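Local coordinates for PLP-Dependent L-Arginine Hydroxylase MppP (Streptomyces wadayamensis, PDB 6C92), which binds pyridoxal 5'-phosphate and hydroxylates L-arginine, on a fold shared with class I aminotransferases, at residues L110-F115 and H340-S345. Numbering follows the deposited sequence.
Sequences LVHPTF and HWAEPS. With EQJ ((E)-N~2~-({3-hydroxy-2-methyl-5-[(phosphonooxy)methyl]pyridin-4-yl}methylidene)-L-arginine), chain E.
The indole of Trp341 is sandwiched between His112 and Leu110: CD2 of His112 lies 3.5 Å above one face, and CD2 of Leu110 presses on the opposite face. The backbone oxygens of Leu110 and Val111 meet its edge. His112 stands T-shaped on the indole, its edge toward the five-membered ring with the planes at 85°. One face of His112 receives the edge of His340, centroids 5.5 Å apart; against the opposite face the small methyl of Ala342 fits closely, CB making a CH-pi contact 3.9 Å from the imidazole centroid. The His340 ring in turn carries Pro113 CB over its centre, 3.6 Å above the plane. The peptide bond before Pro113 is cis, and its compact apolar ring lies alongside the His340 side chain.

Tryptophan suits its place because it combines a broad apolar surface with one N-H: Trp341 NE1 donates to Val111 O at 3.1 Å, nearly straight at 160° and in the indole plane. Losing the indole to an alanine here would probably deprive Val111 O of this donor and open a gap between Leu110 and His112. With chi1 at -175°, His112 points the NE2 edge of its ring at the backbone of the type I turn from His340 to Glu343; histidine serves here by offering the indole an edge while ND1 hydrogen-bonds Glu133.

Phe115, whose side chain starts off away from the loop, packs against the arginine-PLP adduct, CZ lying 3.3 Å from C17 of EQJ. The cluster of His112, His340 and Trp341 joins the loop between strands 334-335 and 350-354 of the smaller sheet to the seven-stranded sheet of a class I aminotransferase fold, beside the magnesium ligands Asp116 and Asp120.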
ATOM      1  N   LEU A 110     -13.700 -20.089   2.286  1.00 16.87           N
ATOM      2  CA  LEU A 110     -12.857 -19.325   3.199  1.00 16.61           C
ATOM      3  C   LEU A 110     -12.980 -19.893   4.606  1.00 19.84           C
ATOM      4  O   LEU A 110     -14.090 -20.146   5.078  1.00 20.56           O
ATOM      5  CB  LEU A 110     -13.256 -17.847   3.177  1.00 21.97           C
ATOM      6  CG  LEU A 110     -12.545 -16.922   4.161  1.00 17.73           C
ATOM      7  CD1 LEU A 110     -11.066 -16.913   3.956  1.00 19.70           C
ATOM      8  CD2 LEU A 110     -13.068 -15.522   4.001  1.00 18.22           C
ATOM      9  N   VAL A 111     -11.843 -20.069   5.280  1.00 18.53           N
ATOM     10  CA  VAL A 111     -11.878 -20.557   6.651  1.00 20.48           C
ATOM     11  C   VAL A 111     -12.659 -19.602   7.539  1.00 22.08           C
ATOM     12  O   VAL A 111     -12.582 -18.371   7.414  1.00 20.56           O
ATOM     13  CB  VAL A 111     -10.462 -20.800   7.190  1.00 22.23           C
ATOM     14  CG1 VAL A 111      -9.698 -19.508   7.369  1.00 23.29           C
ATOM     15  CG2 VAL A 111     -10.546 -21.586   8.528  1.00 28.59           C
ATOM     16  N   HIS A 112     -13.418 -20.189   8.458  1.00 21.73           N
ATOM     17  CA  HIS A 112     -14.321 -19.461   9.308  1.00 20.00           C
ATOM     18  C   HIS A 112     -14.155 -19.954  10.745  1.00 21.93           C
ATOM     19  O   HIS A 112     -14.230 -21.159  10.977  1.00 24.31           O
ATOM     20  CB  HIS A 112     -15.760 -19.681   8.821  1.00 27.79           C
ATOM     21  CG  HIS A 112     -16.791 -18.878   9.554  1.00 25.59           C
ATOM     22  ND1 HIS A 112     -17.690 -19.446  10.438  1.00 27.89           N
ATOM     23  CD2 HIS A 112     -17.098 -17.559   9.506  1.00 26.92           C
ATOM     24  CE1 HIS A 112     -18.485 -18.504  10.919  1.00 27.38           C
ATOM     25  NE2 HIS A 112     -18.156 -17.353  10.363  1.00 28.18           N
ATOM     26  N   PRO A 113     -13.871 -19.055  11.696  1.00 23.09           N
ATOM     27  CA  PRO A 113     -13.656 -17.609  11.563  1.00 21.60           C
ATOM     28  C   PRO A 113     -12.296 -17.270  10.963  1.00 21.57           C
ATOM     29  O   PRO A 113     -11.449 -18.151  10.837  1.00 23.79           O
ATOM     30  CB  PRO A 113     -13.730 -17.122  13.018  1.00 27.03           C
ATOM     31  CG  PRO A 113     -13.103 -18.226  13.777  1.00 25.54           C
ATOM     32  CD  PRO A 113     -13.566 -19.507  13.070  1.00 30.00           C
ATOM     33  N   THR A 114     -12.100 -16.011  10.589  1.00 23.98           N
ATOM     34  CA  THR A 114     -10.771 -15.509  10.263  1.00 21.50           C
ATOM     35  C   THR A 114     -10.829 -13.991  10.326  1.00 25.42           C
ATOM     36  O   THR A 114     -11.889 -13.407  10.572  1.00 23.09           O
ATOM     37  CB  THR A 114     -10.295 -16.034   8.899  1.00 21.87           C
ATOM     38  OG1 THR A 114      -8.869 -15.910   8.801  1.00 24.55           O
ATOM     39  CG2 THR A 114     -10.931 -15.297   7.753  1.00 19.50           C
ATOM     40  N   PHE A 115      -9.685 -13.339  10.101  1.00 21.30           N
ATOM     41  CA  PHE A 115      -9.710 -11.885  10.186  1.00 27.10           C
ATOM     42  C   PHE A 115     -10.653 -11.307   9.129  1.00 25.57           C
ATOM     43  O   PHE A 115     -10.646 -11.718   7.963  1.00 23.61           O
ATOM     44  CB  PHE A 115      -8.319 -11.263  10.040  1.00 33.80           C
ATOM     45  CG  PHE A 115      -8.361  -9.757  10.227  1.00 57.05           C
ATOM     46  CD1 PHE A 115      -8.776  -9.219  11.446  1.00 56.76           C
ATOM     47  CD2 PHE A 115      -8.094  -8.890   9.178  1.00 68.46           C
ATOM     48  CE1 PHE A 115      -8.875  -7.848  11.629  1.00 69.78           C
ATOM     49  CE2 PHE A 115      -8.190  -7.514   9.357  1.00 76.84           C
ATOM     50  CZ  PHE A 115      -8.584  -6.995  10.584  1.00 77.21           C
ATOM     51  N   HIS A 340     -16.315 -13.960  12.854  1.00 22.73           N
ATOM     52  CA  HIS A 340     -17.225 -14.983  12.356  1.00 25.00           C
ATOM     53  C   HIS A 340     -18.068 -14.350  11.260  1.00 27.73           C
ATOM     54  O   HIS A 340     -19.263 -14.059  11.405  1.00 27.27           O
ATOM     55  CB  HIS A 340     -18.049 -15.555  13.504  1.00 30.32           C
ATOM     56  CG  HIS A 340     -17.202 -16.170  14.573  1.00 30.77           C
ATOM     57  ND1 HIS A 340     -16.943 -17.524  14.631  1.00 31.23           N
ATOM     58  CD2 HIS A 340     -16.490 -15.607  15.583  1.00 32.38           C
ATOM     59  CE1 HIS A 340     -16.148 -17.773  15.659  1.00 34.19           C
ATOM     60  NE2 HIS A 340     -15.848 -16.627  16.244  1.00 32.23           N
ATOM     61  N   TRP A 341     -17.378 -14.150  10.134  1.00 25.48           N
ATOM     62  CA  TRP A 341     -17.844 -13.295   9.057  1.00 25.65           C
ATOM     63  C   TRP A 341     -19.059 -13.871   8.357  1.00 30.73           C
ATOM     64  O   TRP A 341     -19.706 -13.155   7.591  1.00 31.90           O
ATOM     65  CB  TRP A 341     -16.707 -13.075   8.058  1.00 26.63           C
ATOM     66  CG  TRP A 341     -16.078 -14.353   7.572  1.00 27.20           C
ATOM     67  CD1 TRP A 341     -14.930 -14.912   8.039  1.00 20.92           C
ATOM     68  CD2 TRP A 341     -16.563 -15.237   6.543  1.00 21.88           C
ATOM     69  NE1 TRP A 341     -14.667 -16.089   7.377  1.00 23.79           N
ATOM     70  CE2 TRP A 341     -15.657 -16.310   6.453  1.00 20.90           C
ATOM     71  CE3 TRP A 341     -17.679 -15.229   5.691  1.00 20.77           C
ATOM     72  CZ2 TRP A 341     -15.832 -17.355   5.560  1.00 20.51           C
ATOM     73  CZ3 TRP A 341     -17.836 -16.269   4.799  1.00 24.72           C
ATOM     74  CH2 TRP A 341     -16.920 -17.311   4.736  1.00 24.93           C
ATOM     75  N   ALA A 342     -19.355 -15.152   8.579  1.00 25.75           N
ATOM     76  CA  ALA A 342     -20.521 -15.795   7.993  1.00 22.60           C
ATOM     77  C   ALA A 342     -21.666 -15.910   8.979  1.00 29.94           C
ATOM     78  O   ALA A 342     -22.817 -16.056   8.556  1.00 35.33           O
ATOM     79  CB  ALA A 342     -20.169 -17.204   7.490  1.00 29.29           C
ATOM     80  N   GLU A 343     -21.367 -15.865  10.273  1.00 32.15           N
ATOM     81  CA  GLU A 343     -22.365 -16.098  11.319  1.00 39.96           C
ATOM     82  C   GLU A 343     -21.900 -15.379  12.574  1.00 29.87           C
ATOM     83  O   GLU A 343     -21.385 -15.995  13.517  1.00 28.65           O
ATOM     84  CB  GLU A 343     -22.552 -17.591  11.588  1.00 42.51           C
ATOM     85  CG  GLU A 343     -23.807 -17.899  12.410  1.00 58.70           C
ATOM     86  CD  GLU A 343     -25.062 -17.808  11.571  1.00 60.85           C
ATOM     87  OE1 GLU A 343     -25.358 -18.769  10.828  1.00 62.94           O
ATOM     88  OE2 GLU A 343     -25.734 -16.760  11.632  1.00 58.51           O
ATOM     89  N   PRO A 344     -22.065 -14.058  12.622  1.00 32.94           N
ATOM     90  CA  PRO A 344     -21.411 -13.273  13.684  1.00 37.97           C
ATOM     91  C   PRO A 344     -21.809 -13.686  15.082  1.00 38.44           C
ATOM     92  O   PRO A 344     -21.022 -13.523  16.020  1.00 35.08           O
ATOM     93  CB  PRO A 344     -21.854 -11.839  13.381  1.00 34.06           C
ATOM     94  CG  PRO A 344     -22.195 -11.840  11.933  1.00 40.04           C
ATOM     95  CD  PRO A 344     -22.659 -13.202  11.581  1.00 36.90           C
ATOM     96  N   SER A 345     -23.012 -14.219  15.263  1.00 38.92           N
ATOM     97  CA  SER A 345     -23.416 -14.641  16.593  1.00 35.21           C
ATOM     98  C   SER A 345     -22.535 -15.758  17.127  1.00 28.92           C
ATOM     99  O   SER A 345     -22.485 -15.958  18.339  1.00 33.76           O
ATOM    100  CB  SER A 345     -24.891 -15.071  16.570  1.00 38.19           C
ATOM    101  OG  SER A 345     -25.119 -16.056  15.576  1.00 41.74           O
TER
HETATM  102  C01 EQJ E 401      -4.401 -12.957   8.927  1.00 29.38           C
HETATM  103  C02 EQJ E 401      -4.158 -11.501   8.538  1.00 32.31           C
HETATM  104  C04 EQJ E 401      -3.563 -10.003   6.837  1.00 28.48           C
HETATM  105  C05 EQJ E 401      -3.706  -8.935   7.706  1.00 34.80           C
HETATM  106  C06 EQJ E 401      -3.455  -7.476   7.196  1.00 29.82           C
HETATM  107  C12 EQJ E 401      -4.118  -9.150   9.054  1.00 51.62           C
HETATM  108  C13 EQJ E 401      -4.240  -7.954  10.011  1.00 63.35           C
HETATM  109  C15 EQJ E 401      -4.311  -7.102  12.359  1.00 50.66           C
HETATM  110  C16 EQJ E 401      -4.534  -5.658  11.813  1.00 43.61           C
HETATM  111  C17 EQJ E 401      -5.821  -5.322  11.023  1.00 40.02           C
HETATM  112  C18 EQJ E 401      -5.668  -3.887  10.456  1.00 31.67           C
HETATM  113  C20 EQJ E 401      -6.741  -3.647   8.120  1.00 37.08           C
HETATM  114  C23 EQJ E 401      -5.291  -7.487  13.471  1.00 31.41           C
HETATM  115  C26 EQJ E 401      -4.324 -10.467   9.468  1.00 48.64           C
HETATM  116  N03 EQJ E 401      -3.794 -11.255   7.284  1.00 22.75           N
HETATM  117  N14 EQJ E 401      -4.271  -8.144  11.315  1.00 56.06           N
HETATM  118  N19 EQJ E 401      -6.803  -3.526   9.593  1.00 26.21           N
HETATM  119  N21 EQJ E 401      -5.530  -4.156   7.575  1.00 24.80           N
HETATM  120  N22 EQJ E 401      -7.757  -3.325   7.340  1.00 32.03           N
HETATM  121  O07 EQJ E 401      -2.382  -6.917   7.923  1.00 21.69           O
HETATM  122  O09 EQJ E 401      -2.955  -4.464   8.446  1.00 20.58           O
HETATM  123  O10 EQJ E 401      -0.572  -5.134   7.937  1.00 19.91           O
HETATM  124  O11 EQJ E 401      -2.336  -5.093   6.180  1.00 17.98           O
HETATM  125  O24 EQJ E 401      -5.616  -8.671  13.616  1.00 29.27           O
HETATM  126  O25 EQJ E 401      -5.758  -6.642  14.269  1.00 27.42           O
HETATM  127  O27 EQJ E 401      -4.703 -10.742  10.760  1.00 41.86           O
HETATM  128  P08 EQJ E 401      -2.056  -5.319   7.639  1.00 20.46           P